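Local coordinates for protein separin (PDB 5U1T) that cleaves the Scc1 subunit of cohesin at the onset of anaphase as a caspase-like cysteine protease held inactive by securin for most of the cell cycle, at residues F100-T105 with D126-N131; K114-A119 with S130-L135. All blocks are in the same frame, centred on the assembly; numbering follows the deposited sequence.

Interaction 1. Residues F100-T105 with D126-N131; sequences FLFNET and DYYLSN
Y128 and L129, at the start of helix 129-142, meet L101, F102 and T105, where helix 91-103 runs out. Y127, one residue earlier, does not touch that helix end but packs against Y128: the Y128 ring turns its edge to Y127 CE1, while Y128 CD2 lies 3.8 Å above the plane of the Y127 ring, offset toward its rim. Y127 itself packs against I71 and N72 of helix 69-87.

Y128 sits at the N-cap position and takes part in every contact but the one between F102 and L129. Its CG stands between the backbone N and the carbonyl carbon (chi1 71°). L101 CD2 lies over one face of the ring in a CH-pi contact, 4.0 Å from the centroid of the Y128 ring and 29° off its normal. The two side chains slide past each other in opposite directions, and the nearest ring atom, Y128 CE1, is 3.5 Å from L101 CD2. At the tip, Y128 OH donates to T105 OG1 at 2.7 Å, and T105 OG1 in turn donates to L101 O at 2.6 Å.

The two bonds in series tie Y128 to the last turn of helix 91-103. T105 N has turned to F102 O, and the threonine hydroxyl takes L101 O instead. The loop-borne N106 adds to the junction, its ND2 bonding both F102 O and Y128 OH. Here the C-terminal end of helix 91-103 is joined to the N-cap of helix 129-142, with helix 113-117 lying between them in the chain, in the helical domain and away from the probable active-site cysteine.

The F102 side chain crosses that of Y128 at about a right angle, with F102 CD1 4.0 Å from Y128 OH. L129 follows as the first residue of its helix. L129 CD1 comes in at the edge of the F102 ring, near its plane, 4.1 Å from F102 CE1.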
# COMPACT_ATOMS: atom_id res chain seq x y z
N PHE A 100 -32.71 48.09 17.37
CA PHE A 100 -31.83 47.77 16.26
C PHE A 100 -30.50 47.20 16.75
O PHE A 100 -30.06 46.15 16.29
CB PHE A 100 -31.62 49.02 15.41
CG PHE A 100 -30.71 48.83 14.22
CD1 PHE A 100 -30.79 47.69 13.43
CD2 PHE A 100 -29.81 49.83 13.85
CE1 PHE A 100 -29.95 47.54 12.30
CE2 PHE A 100 -28.98 49.69 12.73
CZ PHE A 100 -29.05 48.54 11.96
N LEU A 101 -29.88 47.89 17.71
CA LEU A 101 -28.62 47.47 18.30
C LEU A 101 -28.75 46.05 18.87
O LEU A 101 -27.85 45.19 18.70
CB LEU A 101 -28.17 48.46 19.39
CG LEU A 101 -26.80 48.24 20.06
CD1 LEU A 101 -26.21 49.56 20.57
CD2 LEU A 101 -26.86 47.21 21.20
N PHE A 102 -29.86 45.82 19.56
CA PHE A 102 -30.08 44.55 20.23
C PHE A 102 -30.34 43.43 19.23
O PHE A 102 -29.80 42.34 19.37
CB PHE A 102 -31.24 44.65 21.18
CG PHE A 102 -31.46 43.41 21.98
CD1 PHE A 102 -30.82 43.24 23.19
CD2 PHE A 102 -32.33 42.43 21.54
CE1 PHE A 102 -31.04 42.10 23.95
CE2 PHE A 102 -32.56 41.29 22.29
CZ PHE A 102 -31.91 41.13 23.50
N ASN A 103 -31.15 43.72 18.22
CA ASN A 103 -31.54 42.71 17.25
C ASN A 103 -30.35 42.23 16.42
O ASN A 103 -30.29 41.08 16.04
CB ASN A 103 -32.64 43.25 16.34
CG ASN A 103 -33.99 43.22 17.01
OD1 ASN A 103 -34.18 42.54 18.02
ND2 ASN A 103 -34.92 43.95 16.46
N GLU A 104 -29.39 43.12 16.20
CA GLU A 104 -28.23 42.83 15.40
C GLU A 104 -27.18 42.06 16.15
O GLU A 104 -26.15 41.74 15.60
CB GLU A 104 -27.62 44.12 14.88
CG GLU A 104 -28.49 44.92 13.98
CD GLU A 104 -28.47 44.41 12.56
OE1 GLU A 104 -29.25 43.51 12.25
OE2 GLU A 104 -27.67 44.90 11.75
N THR A 105 -27.42 41.74 17.42
CA THR A 105 -26.35 41.21 18.26
C THR A 105 -26.82 40.09 19.18
O THR A 105 -26.10 39.70 20.10
CB THR A 105 -25.72 42.34 19.12
OG1 THR A 105 -26.76 43.06 19.82
CG2 THR A 105 -24.93 43.32 18.26
N ASP A 126 -23.59 40.77 27.31
CA ASP A 126 -23.44 41.11 28.74
C ASP A 126 -22.44 42.24 29.02
O ASP A 126 -22.33 42.72 30.15
CB ASP A 126 -23.05 39.87 29.56
CG ASP A 126 -21.71 39.31 29.18
OD1 ASP A 126 -20.99 39.96 28.39
OD2 ASP A 126 -21.37 38.22 29.70
N TYR A 127 -21.73 42.67 27.99
CA TYR A 127 -20.84 43.82 28.10
C TYR A 127 -21.53 45.15 27.77
O TYR A 127 -20.89 46.19 27.78
CB TYR A 127 -19.62 43.60 27.18
CG TYR A 127 -19.91 43.51 25.69
CD1 TYR A 127 -19.91 44.66 24.90
CD2 TYR A 127 -20.18 42.29 25.07
CE1 TYR A 127 -20.17 44.59 23.53
CE2 TYR A 127 -20.43 42.21 23.69
CZ TYR A 127 -20.42 43.37 22.93
OH TYR A 127 -20.67 43.33 21.58
N TYR A 128 -22.82 45.13 27.46
CA TYR A 128 -23.56 46.37 27.21
C TYR A 128 -25.01 46.35 27.74
O TYR A 128 -25.63 47.41 27.89
CB TYR A 128 -23.58 46.71 25.71
CG TYR A 128 -24.46 45.79 24.85
CD1 TYR A 128 -25.85 45.95 24.81
CD2 TYR A 128 -23.90 44.77 24.08
CE1 TYR A 128 -26.65 45.11 24.04
CE2 TYR A 128 -24.69 43.94 23.30
CZ TYR A 128 -26.07 44.11 23.28
OH TYR A 128 -26.87 43.29 22.50
N LEU A 129 -25.54 45.15 27.99
CA LEU A 129 -26.96 44.95 28.26
C LEU A 129 -27.47 45.85 29.39
O LEU A 129 -28.48 46.53 29.26
CB LEU A 129 -27.26 43.48 28.57
CG LEU A 129 -28.75 43.19 28.82
CD1 LEU A 129 -29.58 43.47 27.58
CD2 LEU A 129 -28.96 41.77 29.30
N SER A 130 -26.74 45.80 30.50
CA SER A 130 -26.87 46.73 31.61
C SER A 130 -27.07 48.17 31.15
O SER A 130 -28.07 48.79 31.51
CB SER A 130 -25.62 46.63 32.49
OG SER A 130 -25.40 47.82 33.25
N ASN A 131 -26.15 48.69 30.36
CA ASN A 131 -26.26 50.08 29.96
C ASN A 131 -27.37 50.30 28.93
O ASN A 131 -27.95 51.40 28.87
CB ASN A 131 -24.93 50.59 29.42
CG ASN A 131 -23.82 50.48 30.46
OD1 ASN A 131 -23.97 50.91 31.62
ND2 ASN A 131 -22.71 49.87 30.06

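Interaction 2. Residues K114-A119 with S130-L135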
# COMPACT_ATOMS: atom_id res chain seq x y z
N LYS A 114 -39.87 46.89 25.91
CA LYS A 114 -40.19 45.94 26.96
C LYS A 114 -39.37 44.68 26.78
O LYS A 114 -38.97 44.03 27.75
CB LYS A 114 -41.70 45.65 26.95
CG LYS A 114 -42.14 44.40 27.68
CD LYS A 114 -42.99 43.57 26.72
CE LYS A 114 -43.54 42.31 27.37
NZ LYS A 114 -44.21 41.47 26.33
N ASN A 115 -39.11 44.34 25.52
CA ASN A 115 -38.30 43.17 25.17
C ASN A 115 -36.81 43.36 25.55
O ASN A 115 -36.16 42.42 26.01
CB ASN A 115 -38.44 42.86 23.67
CG ASN A 115 -39.85 42.37 23.28
OD1 ASN A 115 -40.53 41.68 24.04
ND2 ASN A 115 -40.26 42.70 22.05
N ILE A 116 -36.29 44.57 25.35
CA ILE A 116 -34.98 44.98 25.84
C ILE A 116 -34.88 44.80 27.36
O ILE A 116 -34.00 44.08 27.85
CB ILE A 116 -34.69 46.46 25.50
CG1 ILE A 116 -34.72 46.67 23.98
CG2 ILE A 116 -33.38 46.94 26.12
CD1 ILE A 116 -33.92 45.66 23.18
N LEU A 117 -35.79 45.44 28.08
CA LEU A 117 -35.83 45.40 29.53
C LEU A 117 -35.79 44.00 30.14
O LEU A 117 -35.09 43.78 31.11
CB LEU A 117 -37.09 46.13 30.04
CG LEU A 117 -37.10 47.64 29.82
CD1 LEU A 117 -38.43 48.23 30.24
CD2 LEU A 117 -35.96 48.30 30.57
N LEU A 118 -36.54 43.06 29.59
CA LEU A 118 -36.53 41.72 30.19
C LEU A 118 -35.62 40.73 29.43
O LEU A 118 -35.78 39.52 29.56
CB LEU A 118 -37.96 41.19 30.28
CG LEU A 118 -38.98 42.10 30.98
CD1 LEU A 118 -40.33 41.44 31.14
CD2 LEU A 118 -38.49 42.56 32.33
N ALA A 119 -34.65 41.23 28.67
CA ALA A 119 -33.67 40.34 28.02
C ALA A 119 -32.71 39.73 29.02
O ALA A 119 -32.17 40.43 29.87
CB ALA A 119 -32.89 41.08 26.95
N SER A 130 -26.74 45.80 30.50
CA SER A 130 -26.87 46.73 31.61
C SER A 130 -27.07 48.17 31.15
O SER A 130 -28.07 48.79 31.51
CB SER A 130 -25.62 46.63 32.49
OG SER A 130 -25.40 47.82 33.25
N ASN A 131 -26.15 48.69 30.36
CA ASN A 131 -26.26 50.08 29.96
C ASN A 131 -27.37 50.30 28.93
O ASN A 131 -27.95 51.40 28.87
CB ASN A 131 -24.93 50.59 29.42
CG ASN A 131 -23.82 50.48 30.46
OD1 ASN A 131 -23.97 50.91 31.62
ND2 ASN A 131 -22.71 49.87 30.06
N LEU A 132 -27.69 49.28 28.14
CA LEU A 132 -28.77 49.40 27.17
C LEU A 132 -30.11 49.62 27.89
O LEU A 132 -30.88 50.50 27.55
CB LEU A 132 -28.84 48.15 26.27
CG LEU A 132 -29.75 48.26 25.03
CD1 LEU A 132 -29.27 49.33 24.05
CD2 LEU A 132 -29.92 46.91 24.33
N LYS A 133 -30.34 48.82 28.92
CA LYS A 133 -31.56 48.89 29.70
C LYS A 133 -31.73 50.26 30.40
O LYS A 133 -32.84 50.80 30.50
CB LYS A 133 -31.58 47.75 30.71
CG LYS A 133 -31.66 46.37 30.07
CD LYS A 133 -32.01 45.28 31.06
CE LYS A 133 -32.09 43.91 30.39
NZ LYS A 133 -32.71 42.90 31.30
N ILE A 134 -30.61 50.81 30.88
CA ILE A 134 -30.62 52.13 31.50
C ILE A 134 -31.01 53.19 30.46
O ILE A 134 -31.75 54.13 30.77
CB ILE A 134 -29.23 52.48 32.16
CG1 ILE A 134 -28.94 51.53 33.33
CG2 ILE A 134 -29.22 53.90 32.68
CD1 ILE A 134 -27.61 51.76 33.96
N LEU A 135 -30.53 53.03 29.23
CA LEU A 135 -30.90 53.96 28.16
C LEU A 135 -32.39 53.81 27.83
O LEU A 135 -33.09 54.80 27.61
CB LEU A 135 -30.04 53.73 26.92
CG LEU A 135 -28.53 53.94 27.13
CD1 LEU A 135 -27.68 53.38 25.96
CD2 LEU A 135 -28.24 55.39 27.33
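K133 reaches from the second turn of helix 129-142 to the C-terminal end of helix 113-117, whose backbone carbonyls I116 O and L117 O lie along one side of its outer methylenes. The side chain starts close to L117: K133 CB lies 4.4 Å from L117 CD2, a loose apolar contact. CG is anti to the carbonyl carbon (chi1 -65°), and beyond it the chain is extended. K133 CG passes I116, with I116 CG2 4.3 Å away. K133 CD then moves beside L117 O at 3.4 Å, and K133 CE lies next to the carbonyl oxygens of both I116 and L117.

At the tip, K133 NZ donates to two backbone oxygens. The bond to L117 O, modelled at 2.5 Å, comes from above the carbonyl plane, 49° out of it. The bond to A119 O, 2.9 Å from K133 NZ, lies nearer its carbonyl plane, tilted by 18°. Y163 O is a further acceptor, so three main-chain oxygens grip the buried ammonium group. A positive charge placed where a helix exposes its last carbonyls would probably be favoured by the helix dipole.

Alongside the lysine, I116 and L132 make the apolar part of the contact. Their side chains cross at about a right angle, and I116 CG2 touches L132 CD2 at 3.9 Å. Both residues also pack on I98 of helix 91-103, while L117 turns to L156 of helix 146-158. On another flank of helix 129-142, N131, I134 and L135 lie against the chain of another protein in the assembly.

Here, in the helical domain and away from the probable active site, the contact is a case of lysine capping of a helix C terminus: K133 NZ binds the carbonyl of L117, the last residue of helix 113-117, and that of A119 just beyond.

Overall arrangement
From the N terminus, helix 91-103 ends in the first segment of interaction 1, and the chain then forms the short helix 113-117, the first segment of interaction 2, before reaching helix 129-142, which serves both. Interaction 1 closes the loop from 105 to 126. Interaction 2 starts within that loop and ends beyond it, so the two closures cross; interaction 1 uses the first turn of helix 129-142 and interaction 2 the next. Their centres are 8 Å apart, and they touch directly: F102 packs by its CB against I116 and by its CZ against A119, while L132 also reaches the F102 ring. Helices 91-103, 113-117 and 129-142 are thus tied together within the helical domain.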